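Local atomic coordinates of Serine/threonine-protein kinase Tel1 (PDB entry 6SKY), a protein that probably phosphorylates serine or threonine followed by glutamine in target proteins, using ATP, to switch on checkpoint signalling after DNA damage. Residues D2012-L2026 / S2034-Q2048. Numbering follows the deposited sequence.
Sequences DATFTTARKLEIWNL and SWAVTVYKAYQSMYQ
The backbone of Ile2023, Trp2024 and Leu2026, just past helix 2012-2021, is met by the side chains of Tyr2040 and Gln2044, one turn apart on helix 2035-2047. The Tyr2040 hydroxyl is modelled as donating to Ile2023 O, at the ring edge, though too close for its length to be trusted; Tyr2040 OH accepts a hydrogen bond from Leu2026 N at 3.2 Å. Gln2044, extended with CG anti to its backbone N (chi1 177°), offers NE2 to two carbonyls, Trp2024 O at 2.8 Å and Leu2026 O at 3.2 Å. Both oxygens lie close to its amide plane, although NE2 stands well above the carbonyl plane of Trp2024.

The aromatic packing runs along the same helix. In an offset edge-to-face pair, Phe2015 turns its edge to the face of Tyr2040, centroids 5.2 Å apart and planes at 67°, while Val2037 CG2 makes a CH-pi contact over one Phe2015 face. Trp2024 lies obliquely against Tyr2040, rests CH2 on Tyr2043 CB, and puts CD1 over one face of the Tyr2047 ring, toward its rim, 3.4 Å from Tyr2047 CG.

The helices run roughly parallel, 30° apart, within the alpha-solenoid FAT region. Beyond the Schellman turn at Glu2022, Tyr2040 and Gln2044 thus satisfy Leu2026 N, Trp2024 O and Leu2026 O beside an aromatic cluster.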
loop_
_atom_site.group_PDB
_atom_site.type_symbol
_atom_site.label_atom_id
_atom_site.label_comp_id
_atom_site.label_asym_id
_atom_site.label_seq_id
_atom_site.Cartn_x
_atom_site.Cartn_y
_atom_site.Cartn_z
ATOM N N ASP A 2012 12.776 22.774 20.751
ATOM C CA ASP A 2012 11.390 22.516 20.394
ATOM C C ASP A 2012 11.001 21.088 20.722
ATOM O O ASP A 2012 9.918 20.845 21.259
ATOM C CB ASP A 2012 11.162 22.801 18.914
ATOM C CG ASP A 2012 10.904 24.264 18.633
ATOM O OD1 ASP A 2012 10.996 25.077 19.571
ATOM O OD2 ASP A 2012 10.599 24.603 17.472
ATOM N N ALA A 2013 11.870 20.127 20.416
ATOM C CA ALA A 2013 11.549 18.732 20.687
ATOM C C ALA A 2013 11.433 18.474 22.178
ATOM O O ALA A 2013 10.485 17.825 22.632
ATOM C CB ALA A 2013 12.603 17.825 20.067
ATOM N N THR A 2014 12.386 18.982 22.955
ATOM C CA THR A 2014 12.349 18.806 24.400
ATOM C C THR A 2014 11.034 19.291 24.983
ATOM O O THR A 2014 10.356 18.560 25.712
ATOM C CB THR A 2014 13.513 19.548 25.045
ATOM O OG1 THR A 2014 14.742 19.087 24.480
ATOM C CG2 THR A 2014 13.530 19.306 26.524
ATOM N N PHE A 2015 10.636 20.517 24.649
ATOM C CA PHE A 2015 9.471 21.073 25.322
ATOM C C PHE A 2015 8.149 20.631 24.710
ATOM O O PHE A 2015 7.152 20.539 25.434
ATOM C CB PHE A 2015 9.606 22.585 25.378
ATOM C CG PHE A 2015 10.673 23.023 26.314
ATOM C CD1 PHE A 2015 10.395 23.235 27.638
ATOM C CD2 PHE A 2015 11.970 23.151 25.890
ATOM C CE1 PHE A 2015 11.377 23.598 28.503
ATOM C CE2 PHE A 2015 12.950 23.515 26.757
ATOM C CZ PHE A 2015 12.652 23.735 28.061
ATOM N N THR A 2016 8.129 20.261 23.431
ATOM C CA THR A 2016 6.949 19.624 22.866
ATOM C C THR A 2016 6.698 18.274 23.512
ATOM O O THR A 2016 5.562 17.949 23.872
ATOM C CB THR A 2016 7.113 19.467 21.361
ATOM O OG1 THR A 2016 7.306 20.749 20.767
ATOM C CG2 THR A 2016 5.889 18.850 20.770
ATOM N N THR A 2017 7.751 17.473 23.673
ATOM C CA THR A 2017 7.607 16.169 24.302
ATOM C C THR A 2017 7.211 16.298 25.761
ATOM O O THR A 2017 6.389 15.523 26.257
ATOM C CB THR A 2017 8.911 15.398 24.168
ATOM O OG1 THR A 2017 9.273 15.319 22.789
ATOM C CG2 THR A 2017 8.762 14.017 24.709
ATOM N N ALA A 2018 7.781 17.273 26.466
ATOM C CA ALA A 2018 7.416 17.475 27.859
ATOM C C ALA A 2018 5.961 17.883 27.997
ATOM O O ALA A 2018 5.292 17.483 28.950
ATOM C CB ALA A 2018 8.324 18.523 28.485
ATOM N N ARG A 2019 5.449 18.684 27.061
ATOM C CA ARG A 2019 4.049 19.080 27.139
ATOM C C ARG A 2019 3.116 17.934 26.774
ATOM O O ARG A 2019 2.043 17.792 27.363
ATOM C CB ARG A 2019 3.795 20.274 26.237
ATOM C CG ARG A 2019 2.386 20.768 26.300
ATOM C CD ARG A 2019 2.139 21.877 25.322
ATOM N NE ARG A 2019 2.515 21.526 23.963
ATOM C CZ ARG A 2019 1.806 20.734 23.176
ATOM N NH1 ARG A 2019 2.224 20.473 21.955
ATOM N NH2 ARG A 2019 0.695 20.190 23.617
ATOM N N LYS A 2020 3.498 17.112 25.799
ATOM C CA LYS A 2020 2.641 16.000 25.406
ATOM C C LYS A 2020 2.580 14.928 26.481
ATOM O O LYS A 2020 1.515 14.363 26.734
ATOM C CB LYS A 2020 3.123 15.402 24.095
ATOM C CG LYS A 2020 2.806 16.239 22.900
ATOM C CD LYS A 2020 3.432 15.649 21.672
ATOM C CE LYS A 2020 3.078 16.456 20.454
ATOM N NZ LYS A 2020 1.611 16.521 20.298
ATOM N N LEU A 2021 3.707 14.614 27.112
ATOM C CA LEU A 2021 3.694 13.634 28.188
ATOM C C LEU A 2021 3.303 14.229 29.528
ATOM O O LEU A 2021 3.148 13.478 30.492
ATOM C CB LEU A 2021 5.058 12.970 28.314
ATOM C CG LEU A 2021 5.448 12.099 27.131
ATOM C CD1 LEU A 2021 6.865 11.627 27.277
ATOM C CD2 LEU A 2021 4.506 10.936 27.029
ATOM N N GLU A 2022 3.153 15.549 29.609
ATOM C CA GLU A 2022 2.783 16.259 30.829
ATOM C C GLU A 2022 3.829 16.078 31.925
ATOM O O GLU A 2022 3.559 15.566 33.006
ATOM C CB GLU A 2022 1.400 15.829 31.300
ATOM C CG GLU A 2022 0.336 16.159 30.303
ATOM C CD GLU A 2022 -1.042 16.000 30.864
ATOM O OE1 GLU A 2022 -1.173 15.354 31.919
ATOM O OE2 GLU A 2022 -1.998 16.527 30.259
ATOM N N ILE A 2023 5.035 16.526 31.617
ATOM C CA ILE A 2023 6.164 16.540 32.536
ATOM C C ILE A 2023 6.408 17.998 32.880
ATOM O O ILE A 2023 7.096 18.711 32.148
ATOM C CB ILE A 2023 7.406 15.900 31.916
ATOM C CG1 ILE A 2023 7.141 14.441 31.585
ATOM C CG2 ILE A 2023 8.584 16.032 32.832
ATOM C CD1 ILE A 2023 8.139 13.872 30.636
ATOM N N TRP A 2024 5.848 18.456 33.992
ATOM C CA TRP A 2024 5.756 19.878 34.269
ATOM C C TRP A 2024 6.870 20.394 35.162
ATOM O O TRP A 2024 6.698 21.428 35.808
ATOM C CB TRP A 2024 4.405 20.196 34.893
ATOM C CG TRP A 2024 3.231 19.847 34.056
ATOM C CD1 TRP A 2024 2.171 19.093 34.425
ATOM C CD2 TRP A 2024 2.986 20.253 32.709
ATOM N NE1 TRP A 2024 1.281 18.995 33.397
ATOM C CE2 TRP A 2024 1.761 19.701 32.330
ATOM C CE3 TRP A 2024 3.688 21.023 31.786
ATOM C CZ2 TRP A 2024 1.227 19.892 31.075
ATOM C CZ3 TRP A 2024 3.155 21.209 30.555
ATOM C CH2 TRP A 2024 1.938 20.651 30.206
ATOM N N ASN A 2025 8.014 19.722 35.203
ATOM C CA ASN A 2025 9.099 20.120 36.088
ATOM C C ASN A 2025 10.391 20.382 35.330
ATOM O O ASN A 2025 11.476 20.218 35.876
ATOM C CB ASN A 2025 9.325 19.075 37.177
ATOM C CG ASN A 2025 9.669 17.714 36.623
ATOM O OD1 ASN A 2025 10.571 17.569 35.805
ATOM N ND2 ASN A 2025 8.950 16.703 37.074
ATOM N N LEU A 2026 10.294 20.769 34.087
ATOM C CA LEU A 2026 11.507 21.165 33.403
ATOM C C LEU A 2026 11.817 22.626 33.705
ATOM O O LEU A 2026 10.912 23.457 33.773
ATOM C CB LEU A 2026 11.375 20.983 31.899
ATOM C CG LEU A 2026 11.185 19.615 31.250
ATOM C CD1 LEU A 2026 12.011 19.543 29.991
ATOM C CD2 LEU A 2026 11.541 18.490 32.176
ATOM N N SER A 2034 11.649 30.318 21.116
ATOM C CA SER A 2034 10.962 29.092 20.754
ATOM C C SER A 2034 9.503 29.181 21.169
ATOM O O SER A 2034 9.190 29.656 22.259
ATOM C CB SER A 2034 11.632 27.895 21.419
ATOM O OG SER A 2034 11.162 26.684 20.876
ATOM N N TRP A 2035 8.607 28.742 20.287
ATOM C CA TRP A 2035 7.191 28.753 20.624
ATOM C C TRP A 2035 6.855 27.665 21.629
ATOM O O TRP A 2035 5.954 27.837 22.463
ATOM C CB TRP A 2035 6.351 28.591 19.361
ATOM C CG TRP A 2035 6.406 27.232 18.797
ATOM C CD1 TRP A 2035 7.306 26.755 17.908
ATOM C CD2 TRP A 2035 5.524 26.152 19.095
ATOM N NE1 TRP A 2035 7.043 25.443 17.628
ATOM C CE2 TRP A 2035 5.951 25.051 18.348
ATOM C CE3 TRP A 2035 4.416 26.011 19.926
ATOM C CZ2 TRP A 2035 5.313 23.829 18.406
ATOM C CZ3 TRP A 2035 3.787 24.804 19.978
ATOM C CH2 TRP A 2035 4.231 23.727 19.226
ATOM N N ALA A 2036 7.581 26.549 21.573
ATOM C CA ALA A 2036 7.324 25.433 22.468
ATOM C C ALA A 2036 7.611 25.811 23.906
ATOM O O ALA A 2036 6.879 25.411 24.811
ATOM C CB ALA A 2036 8.162 24.237 22.045
ATOM N N VAL A 2037 8.644 26.619 24.130
ATOM C CA VAL A 2037 8.978 27.056 25.479
ATOM C C VAL A 2037 7.913 27.997 26.022
ATOM O O VAL A 2037 7.537 27.915 27.192
ATOM C CB VAL A 2037 10.368 27.702 25.488
ATOM C CG1 VAL A 2037 10.749 28.089 26.878
ATOM C CG2 VAL A 2037 11.377 26.750 24.920
ATOM N N THR A 2038 7.405 28.895 25.181
ATOM C CA THR A 2038 6.349 29.813 25.589
ATOM C C THR A 2038 5.101 29.060 26.017
ATOM O O THR A 2038 4.549 29.286 27.106
ATOM C CB THR A 2038 6.027 30.749 24.429
ATOM O OG1 THR A 2038 7.167 31.555 24.129
ATOM C CG2 THR A 2038 4.871 31.641 24.768
ATOM N N VAL A 2039 4.636 28.163 25.156
ATOM C CA VAL A 2039 3.435 27.395 25.451
ATOM C C VAL A 2039 3.653 26.511 26.675
ATOM O O VAL A 2039 2.769 26.377 27.535
ATOM C CB VAL A 2039 3.041 26.597 24.199
ATOM C CG1 VAL A 2039 2.265 25.394 24.555
ATOM C CG2 VAL A 2039 2.244 27.472 23.279
ATOM N N TYR A 2040 4.847 25.931 26.796
ATOM C CA TYR A 2040 5.161 25.092 27.939
ATOM C C TYR A 2040 5.122 25.876 29.233
ATOM O O TYR A 2040 4.624 25.381 30.242
ATOM C CB TYR A 2040 6.534 24.465 27.758
ATOM C CG TYR A 2040 6.905 23.544 28.878
ATOM C CD1 TYR A 2040 6.312 22.310 28.992
ATOM C CD2 TYR A 2040 7.841 23.908 29.821
ATOM C CE1 TYR A 2040 6.634 21.472 30.004
ATOM C CE2 TYR A 2040 8.168 23.067 30.838
ATOM C CZ TYR A 2040 7.558 21.850 30.922
ATOM O OH TYR A 2040 7.875 20.993 31.932
ATOM N N LYS A 2041 5.673 27.089 29.239
ATOM C CA LYS A 2041 5.666 27.883 30.459
ATOM C C LYS A 2041 4.255 28.245 30.867
ATOM O O LYS A 2041 3.929 28.230 32.056
ATOM C CB LYS A 2041 6.509 29.137 30.285
ATOM C CG LYS A 2041 7.974 28.847 30.145
ATOM C CD LYS A 2041 8.804 29.972 30.688
ATOM C CE LYS A 2041 8.695 31.200 29.832
ATOM N NZ LYS A 2041 9.600 31.120 28.665
ATOM N N ALA A 2042 3.391 28.545 29.899
ATOM C CA ALA A 2042 1.994 28.805 30.239
ATOM C C ALA A 2042 1.334 27.590 30.886
ATOM O O ALA A 2042 0.668 27.708 31.921
ATOM C CB ALA A 2042 1.223 29.237 29.000
ATOM N N TYR A 2043 1.512 26.403 30.303
ATOM C CA TYR A 2043 0.850 25.230 30.881
ATOM C C TYR A 2043 1.471 24.811 32.206
ATOM O O TYR A 2043 0.764 24.334 33.099
ATOM C CB TYR A 2043 0.869 24.055 29.907
ATOM C CG TYR A 2043 -0.045 24.259 28.744
ATOM C CD1 TYR A 2043 -1.396 24.421 28.930
ATOM C CD2 TYR A 2043 0.444 24.301 27.461
ATOM C CE1 TYR A 2043 -2.224 24.622 27.872
ATOM C CE2 TYR A 2043 -0.382 24.496 26.402
ATOM C CZ TYR A 2043 -1.708 24.659 26.610
ATOM O OH TYR A 2043 -2.529 24.856 25.536
ATOM N N GLN A 2044 2.783 24.967 32.348
ATOM C CA GLN A 2044 3.439 24.692 33.618
ATOM C C GLN A 2044 2.908 25.604 34.710
ATOM O O GLN A 2044 2.554 25.146 35.799
ATOM C CB GLN A 2044 4.941 24.862 33.456
ATOM C CG GLN A 2044 5.720 24.669 34.709
ATOM C CD GLN A 2044 7.191 24.793 34.474
ATOM O OE1 GLN A 2044 7.657 25.775 33.922
ATOM N NE2 GLN A 2044 7.936 23.792 34.888
ATOM N N SER A 2045 2.841 26.905 34.437
ATOM C CA SER A 2045 2.236 27.819 35.390
ATOM C C SER A 2045 0.813 27.415 35.714
ATOM O O SER A 2045 0.357 27.597 36.842
ATOM C CB SER A 2045 2.256 29.233 34.844
ATOM O OG SER A 2045 1.318 30.020 35.536
ATOM N N MET A 2046 0.084 26.887 34.735
ATOM C CA MET A 2046 -1.261 26.396 35.014
ATOM C C MET A 2046 -1.232 25.209 35.964
ATOM O O MET A 2046 -2.169 25.011 36.741
ATOM C CB MET A 2046 -1.952 26.018 33.710
ATOM C CG MET A 2046 -3.423 25.771 33.830
ATOM S SD MET A 2046 -4.109 25.259 32.261
ATOM C CE MET A 2046 -5.821 25.074 32.713
ATOM N N TYR A 2047 -0.169 24.417 35.923
ATOM C CA TYR A 2047 -0.044 23.278 36.824
ATOM C C TYR A 2047 0.368 23.714 38.225
ATOM O O TYR A 2047 -0.201 23.252 39.218
ATOM C CB TYR A 2047 0.965 22.288 36.249
ATOM C CG TYR A 2047 1.198 21.059 37.079
ATOM C CD1 TYR A 2047 0.219 20.091 37.204
ATOM C CD2 TYR A 2047 2.410 20.846 37.709
ATOM C CE1 TYR A 2047 0.432 18.968 37.948
ATOM C CE2 TYR A 2047 2.631 19.725 38.454
ATOM C CZ TYR A 2047 1.638 18.790 38.571
ATOM O OH TYR A 2047 1.856 17.661 39.317
ATOM N N GLN A 2048 1.360 24.598 38.318
ATOM C CA GLN A 2048 1.926 25.035 39.593
ATOM C C GLN A 2048 1.350 26.388 40.004
ATOM O O GLN A 2048 2.048 27.396 40.056
ATOM C CB GLN A 2048 3.441 25.119 39.489
ATOM C CG GLN A 2048 4.073 23.960 38.792
ATOM C CD GLN A 2048 5.539 24.176 38.555
ATOM O OE1 GLN A 2048 6.007 25.308 38.517
ATOM N NE2 GLN A 2048 6.278 23.090 38.394
#